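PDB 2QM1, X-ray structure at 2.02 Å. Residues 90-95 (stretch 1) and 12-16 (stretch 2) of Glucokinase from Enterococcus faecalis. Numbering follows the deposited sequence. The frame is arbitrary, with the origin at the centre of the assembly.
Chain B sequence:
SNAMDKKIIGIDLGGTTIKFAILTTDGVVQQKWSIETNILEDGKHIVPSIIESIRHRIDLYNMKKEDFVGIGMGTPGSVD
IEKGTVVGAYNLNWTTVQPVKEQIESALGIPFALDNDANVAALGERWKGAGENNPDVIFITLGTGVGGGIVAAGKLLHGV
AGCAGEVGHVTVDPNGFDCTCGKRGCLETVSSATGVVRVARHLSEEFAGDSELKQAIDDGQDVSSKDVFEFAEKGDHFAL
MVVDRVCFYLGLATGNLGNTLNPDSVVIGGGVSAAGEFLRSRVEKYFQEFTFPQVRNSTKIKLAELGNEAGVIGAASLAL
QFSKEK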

# COMPACT_ATOMS: atom_id res chain seq x y z
N TYR B 90 -2.79 -16.48 -17.45
CA TYR B 90 -2.15 -17.08 -18.63
C TYR B 90 -1.79 -18.54 -18.39
O TYR B 90 -1.96 -19.36 -19.29
CB TYR B 90 -0.96 -16.24 -19.14
CG TYR B 90 -1.17 -15.56 -20.51
CD1 TYR B 90 -2.26 -14.71 -20.75
CD2 TYR B 90 -0.24 -15.76 -21.55
CE1 TYR B 90 -2.45 -14.08 -22.02
CE2 TYR B 90 -0.40 -15.14 -22.83
CZ TYR B 90 -1.51 -14.30 -23.07
OH TYR B 90 -1.64 -13.70 -24.31
N ASN B 91 -1.36 -18.85 -17.16
CA ASN B 91 -1.05 -20.22 -16.75
C ASN B 91 -2.21 -21.20 -16.87
O ASN B 91 -2.01 -22.41 -16.84
CB ASN B 91 -0.50 -20.25 -15.31
CG ASN B 91 -1.44 -19.58 -14.29
OD1 ASN B 91 -1.87 -18.44 -14.46
ND2 ASN B 91 -1.72 -20.29 -13.20
N LEU B 92 -3.41 -20.66 -17.02
CA LEU B 92 -4.61 -21.47 -17.16
C LEU B 92 -4.99 -21.63 -18.63
O LEU B 92 -5.88 -22.41 -18.95
CB LEU B 92 -5.77 -20.84 -16.37
CG LEU B 92 -5.74 -20.96 -14.84
CD1 LEU B 92 -7.01 -20.37 -14.19
CD2 LEU B 92 -5.51 -22.41 -14.36
N ASN B 93 -4.30 -20.89 -19.50
CA ASN B 93 -4.64 -20.77 -20.92
C ASN B 93 -5.87 -19.90 -21.16
O ASN B 93 -6.43 -19.92 -22.25
CB ASN B 93 -4.88 -22.16 -21.59
CG ASN B 93 -3.60 -22.97 -21.81
OD1 ASN B 93 -2.51 -22.41 -22.01
ND2 ASN B 93 -3.74 -24.32 -21.81
N TRP B 94 -6.34 -19.16 -20.17
CA TRP B 94 -7.35 -18.14 -20.41
C TRP B 94 -6.65 -16.94 -21.04
O TRP B 94 -5.95 -16.24 -20.36
CB TRP B 94 -8.05 -17.73 -19.12
CG TRP B 94 -8.87 -18.83 -18.50
CD1 TRP B 94 -9.25 -19.99 -19.10
CD2 TRP B 94 -9.42 -18.86 -17.18
NE1 TRP B 94 -9.98 -20.76 -18.23
CE2 TRP B 94 -10.11 -20.08 -17.04
CE3 TRP B 94 -9.40 -17.96 -16.10
CZ2 TRP B 94 -10.78 -20.44 -15.88
CZ3 TRP B 94 -10.06 -18.32 -14.94
CH2 TRP B 94 -10.73 -19.55 -14.83
N THR B 95 -6.82 -16.73 -22.34
CA THR B 95 -6.16 -15.58 -22.97
C THR B 95 -7.15 -14.43 -23.17
O THR B 95 -6.81 -13.31 -23.58
CB THR B 95 -5.50 -15.99 -24.29
OG1 THR B 95 -6.48 -16.62 -25.13
CG2 THR B 95 -4.35 -16.95 -24.02
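Stretch 2 (12-16) DLGGT

Packing of Asp-12 to Thr-16 against Tyr-90 to Thr-95 in chain B of the glucokinase from Enterococcus faecalis. Two pieces of one chain, at least 76 residues apart in sequence wherever they touch, meet through a small, largely apolar contact that buries 174 Å² counted over both sides. Stretch 1 opens with a 3-10 segment, Tyr-90 to Leu-92, and continues as loop. Stretch 2 enters as the end portion of a strand that began earlier in the chain, with Asp-12 and Leu-13 extended (phi/psi -115/93 and -86/109); Gly-14 is still open at -115/167, and the backbone then bends at Gly-15 (-59/-26). The contacts run in opposite sequence order: as stretch 1 advances from Asn-91 to Trp-94, its partners go back from Gly-15 to Leu-13. The two backbones come nearest at Leu-92 and Gly-15, whose CA atoms are 6.2 Å apart, and no hydrogen bond links the stretches.

Tyr-90 takes no part in the contact; its side chain is out of reach of stretch 2. Its carbonyl matters locally: Asn-93 N donates to Tyr-90 O at 2.8 Å, closing the short turn that carries Asn-91 and Leu-92. Asn-91 points its CA-to-CB bond toward stretch 2 and, with chi1 at 55° (p), brings its amide to the bend, where Asn-91 ND2 lies 4.2 Å from Gly-15 CA. This is a loose approach of a polar group to a backbone carbon.

Leu-92 is the buried middle of the contact and, of the stretch 1 residues, is the one most covered by stretch 2 (47 Å²). Its CA-to-CB bond runs sideways, yet the m,t rotamer (chi1 -74°, chi2 -176°) carries the end of the side chain nearer to stretch 2. The two methyls meet different parts of it: Leu-92 CD1 packs on the strand side chain, 3.7 Å from Leu-13 CD2, whereas Leu-92 CD2 lies along the glycine backbone, 4.1 Å from Gly-15 CA and 4.3 Å from Gly-14 O. Gly-15 CA thus has both Asn-91 and Leu-92 as neighbours; an ideal CB there would have room, so the glycine is not required by this contact.

Asn-93 has positive phi (74/12), and its side chain is out of reach of stretch 2. The chain then extends at Trp-94 (-77/105), whose CA-to-CB bond points toward stretch 2. With chi1 at -66° (m), the six-membered part of the indole reaches Leu-13, and Trp-94 CH2 lies 3.7 Å from Leu-13 CD2. The methyl meets the ring obliquely. Trp-94 NE1 is hydrogen-bonded elsewhere in the structure. Leu-13, buried and pointing toward stretch 1 in the t,p rotamer (168°, 57°), thus offers one methyl, CD2, to both Leu-92 and Trp-94, joining these two residues of stretch 1 in a single apolar cluster.

Thr-95 carries stretch 1 out of reach. At the ends of stretch 2, Asp-12 lies beyond the contact and Thr-16 directs its CA-to-CB bond away, so the packing is confined to Leu-13, Gly-14 and Gly-15.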

# COMPACT_ATOMS: atom_id res chain seq x y z
N ASP B 12 -10.55 -23.15 -4.21
CA ASP B 12 -9.18 -22.73 -4.39
C ASP B 12 -8.66 -23.28 -5.75
O ASP B 12 -8.17 -24.41 -5.86
CB ASP B 12 -8.37 -23.16 -3.16
CG ASP B 12 -6.91 -22.83 -3.26
OD1 ASP B 12 -6.52 -22.27 -4.29
OD2 ASP B 12 -6.15 -23.16 -2.30
N LEU B 13 -8.79 -22.44 -6.77
CA LEU B 13 -8.45 -22.80 -8.16
C LEU B 13 -6.96 -22.56 -8.41
O LEU B 13 -6.53 -21.40 -8.47
CB LEU B 13 -9.29 -21.95 -9.16
CG LEU B 13 -8.86 -21.98 -10.64
CD1 LEU B 13 -8.84 -23.41 -11.22
CD2 LEU B 13 -9.63 -21.00 -11.62
N GLY B 14 -6.18 -23.64 -8.54
CA GLY B 14 -4.73 -23.51 -8.80
C GLY B 14 -4.33 -24.06 -10.15
O GLY B 14 -5.11 -24.76 -10.79
N GLY B 15 -3.11 -23.78 -10.60
CA GLY B 15 -2.67 -24.23 -11.96
C GLY B 15 -2.70 -25.74 -12.21
O GLY B 15 -2.85 -26.20 -13.35
N THR B 16 -2.58 -26.51 -11.13
CA THR B 16 -2.55 -27.99 -11.18
C THR B 16 -3.74 -28.70 -10.54
O THR B 16 -4.16 -29.77 -11.04
CB THR B 16 -1.32 -28.52 -10.42
OG1 THR B 16 -0.29 -27.53 -10.41
CG2 THR B 16 -0.82 -29.76 -11.04